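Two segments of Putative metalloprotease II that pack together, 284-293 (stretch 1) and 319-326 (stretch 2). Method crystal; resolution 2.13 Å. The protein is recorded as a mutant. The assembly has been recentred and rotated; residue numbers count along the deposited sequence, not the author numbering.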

ATOM      1  N   TYR A 284       0.876  13.943   5.450  1.00 10.92           N
ATOM      2  CA  TYR A 284      -0.423  13.738   4.816  1.00 14.82           C
ATOM      3  C   TYR A 284      -0.253  13.322   3.369  1.00 15.51           C
ATOM      4  O   TYR A 284       0.477  13.970   2.630  1.00 14.56           O
ATOM      5  N   ILE A 285      -0.922  12.248   2.958  1.00  8.07           N
ATOM      6  CA  ILE A 285      -0.841  11.833   1.566  1.00 11.05           C
ATOM      7  C   ILE A 285      -2.224  11.738   0.934  1.00 14.98           C
ATOM      8  O   ILE A 285      -3.114  11.069   1.463  1.00 14.03           O
ATOM      9  N   LEU A 286      -2.402  12.432  -0.191  1.00  8.59           N
ATOM     10  CA  LEU A 286      -3.659  12.391  -0.939  1.00 13.99           C
ATOM     11  C   LEU A 286      -3.692  11.186  -1.871  1.00 13.70           C
ATOM     12  O   LEU A 286      -2.750  10.964  -2.643  1.00 16.70           O
ATOM     13  N   LEU A 287      -4.788  10.431  -1.825  1.00 10.92           N
ATOM     14  CA  LEU A 287      -4.893   9.198  -2.595  1.00 12.64           C
ATOM     15  C   LEU A 287      -5.997   9.229  -3.651  1.00 19.98           C
ATOM     16  O   LEU A 287      -7.144   9.585  -3.368  1.00 14.83           O
ATOM     17  N   ARG A 288      -5.645   8.835  -4.872  1.00 11.73           N
ATOM     18  CA  ARG A 288      -6.622   8.665  -5.945  1.00 13.49           C
ATOM     19  C   ARG A 288      -6.295   7.394  -6.699  1.00 17.14           C
ATOM     20  O   ARG A 288      -5.175   6.888  -6.605  1.00 10.47           O
ATOM     21  N   ASP A 289      -7.262   6.860  -7.435  1.00 11.39           N
ATOM     22  CA  ASP A 289      -6.972   5.669  -8.216  1.00 15.23           C
ATOM     23  C   ASP A 289      -6.121   6.013  -9.436  1.00 20.55           C
ATOM     24  O   ASP A 289      -5.284   5.219  -9.858  1.00 17.74           O
ATOM     25  N   GLY A 290      -6.344   7.201  -9.991  1.00 15.70           N
ATOM     26  CA  GLY A 290      -5.687   7.621 -11.211  1.00 19.60           C
ATOM     27  C   GLY A 290      -4.297   8.200 -11.025  1.00 17.61           C
ATOM     28  O   GLY A 290      -3.594   7.882 -10.067  1.00 16.13           O
ATOM     29  N   THR A 291      -3.901   9.055 -11.960  1.00 20.84           N
ATOM     30  CA  THR A 291      -2.562   9.625 -11.971  1.00 16.89           C
ATOM     31  C   THR A 291      -2.611  11.125 -12.203  1.00 22.21           C
ATOM     32  O   THR A 291      -3.687  11.711 -12.300  1.00 20.11           O
ATOM     33  N   TRP A 292      -1.437  11.740 -12.304  1.00 19.90           N
ATOM     34  CA  TRP A 292      -1.341  13.156 -12.619  1.00 25.19           C
ATOM     35  C   TRP A 292      -0.560  13.367 -13.906  1.00 23.83           C
ATOM     36  O   TRP A 292       0.059  12.432 -14.423  1.00 27.62           O
ATOM     37  N   ASP A 293      -0.606  14.593 -14.419  1.00 26.25           N
ATOM     38  CA  ASP A 293       0.151  14.976 -15.605  1.00 33.39           C
ATOM     39  C   ASP A 293      -0.085  14.012 -16.768  1.00 29.90           C
ATOM     40  O   ASP A 293       0.862  13.424 -17.295  1.00 25.94           O
ATOM     41  N   ALA A 319       3.828  16.513   3.021  1.00 13.22           N
ATOM     42  CA  ALA A 319       2.705  15.960   2.294  1.00 14.71           C
ATOM     43  C   ALA A 319       3.142  15.339   0.990  1.00 16.30           C
ATOM     44  O   ALA A 319       4.238  15.602   0.488  1.00 14.24           O
ATOM     45  N   ALA A 320       2.267  14.511   0.445  1.00 13.80           N
ATOM     46  CA  ALA A 320       2.498  13.916  -0.853  1.00 14.49           C
ATOM     47  C   ALA A 320       1.163  13.620  -1.503  1.00 15.89           C
ATOM     48  O   ALA A 320       0.118  13.708  -0.871  1.00 12.06           O
ATOM     49  N   ILE A 321       1.208  13.281  -2.780  1.00 11.69           N
ATOM     50  CA  ILE A 321       0.054  12.730  -3.457  1.00 11.67           C
ATOM     51  C   ILE A 321       0.491  11.391  -4.045  1.00 17.11           C
ATOM     52  O   ILE A 321       1.658  11.218  -4.408  1.00 15.81           O
ATOM     53  N   SER A 322      -0.430  10.441  -4.127  1.00 12.83           N
ATOM     54  CA  SER A 322      -0.073   9.112  -4.604  1.00 11.55           C
ATOM     55  C   SER A 322      -1.241   8.399  -5.246  1.00 15.64           C
ATOM     56  O   SER A 322      -2.363   8.466  -4.750  1.00 12.04           O
ATOM     57  N   THR A 323      -0.965   7.696  -6.338  1.00 10.59           N
ATOM     58  CA  THR A 323      -1.937   6.770  -6.899  1.00 14.76           C
ATOM     59  C   THR A 323      -2.081   5.571  -5.961  1.00 16.98           C
ATOM     60  O   THR A 323      -1.187   5.295  -5.155  1.00 12.62           O
ATOM     61  N   THR A 324      -3.210   4.877  -6.032  1.00 15.17           N
ATOM     62  CA  THR A 324      -3.362   3.630  -5.279  1.00 15.66           C
ATOM     63  C   THR A 324      -3.544   2.449  -6.222  1.00 23.54           C
ATOM     64  O   THR A 324      -3.754   1.322  -5.775  1.00 21.64           O
ATOM     65  N   SER A 325      -3.481   2.721  -7.524  1.00 15.97           N
ATOM     66  CA  SER A 325      -3.720   1.704  -8.545  1.00 25.49           C
ATOM     67  C   SER A 325      -2.846   0.462  -8.356  1.00 26.89           C
ATOM     68  O   SER A 325      -1.654   0.564  -8.061  1.00 13.48           O
ATOM     69  N   SER A 326      -3.463  -0.706  -8.530  1.00 24.23           N
ATOM     70  CA  SER A 326      -2.778  -2.000  -8.493  1.00 31.81           C
ATOM     71  C   SER A 326      -1.617  -2.092  -9.479  1.00 26.61           C
ATOM     72  O   SER A 326      -0.681  -2.859  -9.273  1.00 30.83           O
TER

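Neighbouring parallel strands illustrate a general principle: where the backbone holds two chains together, side chains in register share a face of the sheet, with diagonal contacts to the next residue on that face; here the loop after the first strand adds to the contact. Strands 284-288 and 319-323 of this putative metalloprotease are a worked example.

The apolar centre lies on the face shared by Leu286, Ile321 and the other residues in step with them. Ile321, with chi1 p and chi2 t, extends its CD1 over one face of the indole of Trp292, 3.7 Å from the centroid of the five-membered ring and 17° off the ring normal, a CH-pi contact; the closest approach is 3.5 Å, from Ile321 CD1 to Trp292 CE2. Trp292 belongs to the loop after the first strand, but its CA-to-CB bond points toward the second stretch, and chi1 m with chi2 at -93° brings the ring alongside the strand. Its edge meets the backbone, with Trp292 CZ3 3.7 Å from Thr323 N. The CG2 branch of Ile321 serves a different neighbour, lying 4.0 Å from CB of Leu286, whose own side chain is t at chi1 and p at chi2. Farther along this face, Tyr284 (chi1 m) sits beside Ala319, but the end of its side chain leads away.

The opposite face carries Ile285, Leu287, Ala320 and Ser322. Ile285 is m at chi1 and off-well at chi2, 107°; its CG1 rests 3.9 Å from Ala320 CB, while its CG2 reaches 3.9 Å from Ser322 CB, so one branched residue covers two successive side chains on its face. Leu287, m then t, places CD2 4.0 Å from Ser322 CB and CB 3.8 Å from Thr324 CG2. Ser322 (chi1 t) thus offers carbon to its apolar neighbours, and its OG hydrogen-bonds to Thr323 O, 2.9 Å away.

Between the two faces runs the backbone ladder typical of parallel strands, exemplified by Leu286 N to Ala320 O at 2.9 Å and Ser322 N to Leu286 O at 2.8 Å. One rung is weak, Arg288 N to Ser322 O at 3.3 Å, but the next, Thr324 N to Arg288 O, is again 2.9 Å.

Past the end of the strands the contact turns polar. Arg288 (chi1 p) turns back to its own loop, its NH1 donating to Thr291 O at 2.7 Å. Thr323, t at chi1, sets its OG1 2.9 Å from Asp289 O and 2.8 Å from Gly290 O, and the geometry leaves open how its proton is shared; the same OG1 accepts a 3.3 Å bond from Ser325 N. At the outer edge, Asp289 (chi1 t) has a CA-to-CB bond pointing away, yet its carboxylate comes nearer. A water bridges the remaining gap, donating to Asp289 OD2 at 2.6 Å and accepting from Thr324 OG1 at 2.7 Å, and so joins two side chains that do not bond directly.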

ATOM      1  CB  TYR A 284      -1.265  15.012   4.883  1.00 12.35           C
ATOM      2  CG  TYR A 284      -1.864  15.302   6.236  1.00 17.33           C
ATOM      3  CD1 TYR A 284      -1.091  15.817   7.259  1.00 13.93           C
ATOM      4  CD2 TYR A 284      -3.215  15.101   6.470  1.00  8.74           C
ATOM      5  CE1 TYR A 284      -1.642  16.094   8.498  1.00 14.54           C
ATOM      6  CE2 TYR A 284      -3.776  15.374   7.702  1.00 14.17           C
ATOM      7  CZ  TYR A 284      -2.987  15.871   8.708  1.00 11.77           C
ATOM      8  OH  TYR A 284      -3.539  16.146   9.928  1.00 21.97           O
ATOM      9  CB  ILE A 285      -0.103  10.487   1.419  1.00 13.57           C
ATOM     10  CG1 ILE A 285       1.323  10.604   1.959  1.00 13.60           C
ATOM     11  CG2 ILE A 285      -0.014  10.082  -0.046  1.00 10.36           C
ATOM     12  CD1 ILE A 285       1.518   9.891   3.268  1.00 24.98           C
ATOM     13  CB  LEU A 286      -3.845  13.677  -1.754  1.00 11.47           C
ATOM     14  CG  LEU A 286      -5.145  13.785  -2.554  1.00 10.57           C
ATOM     15  CD1 LEU A 286      -6.340  13.932  -1.616  1.00 13.19           C
ATOM     16  CD2 LEU A 286      -5.084  14.960  -3.528  1.00  9.82           C
ATOM     17  CB  LEU A 287      -5.133   8.010  -1.652  1.00 11.91           C
ATOM     18  CG  LEU A 287      -4.104   7.796  -0.532  1.00 15.70           C
ATOM     19  CD1 LEU A 287      -4.475   6.570   0.309  1.00 18.35           C
ATOM     20  CD2 LEU A 287      -2.728   7.621  -1.127  1.00 13.03           C
ATOM     21  CB  ARG A 288      -6.614   9.854  -6.901  1.00 12.94           C
ATOM     22  CG  ARG A 288      -5.256  10.059  -7.563  1.00 16.80           C
ATOM     23  CD  ARG A 288      -5.348  10.879  -8.836  1.00 20.94           C
ATOM     24  NE  ARG A 288      -6.097  12.120  -8.651  1.00 17.36           N
ATOM     25  CZ  ARG A 288      -6.206  13.065  -9.578  1.00 22.96           C
ATOM     26  NH1 ARG A 288      -5.592  12.921 -10.745  1.00 21.85           N
ATOM     27  NH2 ARG A 288      -6.916  14.158  -9.333  1.00 19.99           N
ATOM     28  CB  ASP A 289      -8.248   4.974  -8.662  1.00 19.62           C
ATOM     29  CG  ASP A 289      -7.963   3.691  -9.398  1.00 20.87           C
ATOM     30  OD1 ASP A 289      -8.186   3.642 -10.621  1.00 25.60           O
ATOM     31  OD2 ASP A 289      -7.483   2.740  -8.754  1.00 21.05           O
ATOM     32  CB  THR A 291      -1.698   9.003 -13.073  1.00 23.92           C
ATOM     33  OG1 THR A 291      -2.367   9.154 -14.331  1.00 27.05           O
ATOM     34  CG2 THR A 291      -1.444   7.528 -12.792  1.00 29.65           C
ATOM     35  CB  TRP A 292      -0.690  13.929 -11.469  1.00 16.42           C
ATOM     36  CG  TRP A 292      -1.539  13.953 -10.244  1.00 13.60           C
ATOM     37  CD1 TRP A 292      -2.434  14.921  -9.888  1.00 15.00           C
ATOM     38  CD2 TRP A 292      -1.602  12.949  -9.223  1.00 15.54           C
ATOM     39  NE1 TRP A 292      -3.044  14.585  -8.703  1.00 18.14           N
ATOM     40  CE2 TRP A 292      -2.552  13.380  -8.276  1.00 14.93           C
ATOM     41  CE3 TRP A 292      -0.946  11.732  -9.019  1.00 16.28           C
ATOM     42  CZ2 TRP A 292      -2.855  12.637  -7.135  1.00 22.34           C
ATOM     43  CZ3 TRP A 292      -1.249  10.996  -7.891  1.00 19.39           C
ATOM     44  CH2 TRP A 292      -2.194  11.452  -6.960  1.00 17.55           C
ATOM     45  CB  ASP A 293       1.650  15.052 -15.293  1.00 28.79           C
ATOM     46  CG  ASP A 293       2.426  15.812 -16.356  1.00 56.59           C
ATOM     47  OD1 ASP A 293       1.920  16.853 -16.829  1.00 71.47           O
ATOM     48  OD2 ASP A 293       3.531  15.362 -16.728  1.00 55.64           O
ATOM     49  CB  ALA A 319       1.641  17.038   2.033  1.00 10.15           C
ATOM     50  CB  ALA A 320       3.326  12.645  -0.731  1.00  8.66           C
ATOM     51  CB  ILE A 321      -0.466  13.680  -4.538  1.00 10.77           C
ATOM     52  CG1 ILE A 321       0.565  13.839  -5.650  1.00 14.64           C
ATOM     53  CG2 ILE A 321      -0.735  15.067  -3.943  1.00 11.13           C
ATOM     54  CD1 ILE A 321       0.183  14.903  -6.674  1.00 16.04           C
ATOM     55  CB  SER A 322       0.466   8.261  -3.451  1.00 11.85           C
ATOM     56  OG  SER A 322       0.831   6.973  -3.928  1.00 15.04           O
ATOM     57  CB  THR A 323      -1.519   6.286  -8.297  1.00 14.06           C
ATOM     58  OG1 THR A 323      -2.602   5.571  -8.916  1.00 14.40           O
ATOM     59  CG2 THR A 323      -0.282   5.402  -8.203  1.00 13.24           C
ATOM     60  CB  THR A 324      -4.557   3.666  -4.317  1.00 10.12           C
ATOM     61  OG1 THR A 324      -5.743   4.016  -5.046  1.00 10.48           O
ATOM     62  CG2 THR A 324      -4.314   4.682  -3.227  1.00 12.22           C
ATOM     63  CB  SER A 325      -3.480   2.292  -9.942  1.00 17.04           C
ATOM     64  OG  SER A 325      -3.480   1.266 -10.916  1.00 32.68           O
ATOM     65  CB  SER A 326      -3.775  -3.127  -8.799  1.00 36.98           C
ATOM     66  OG  SER A 326      -4.889  -3.085  -7.923  1.00 61.36           O
TER
HETATM   67  O   HOH W   1      -7.360   2.179  -6.242  1.00 11.43           O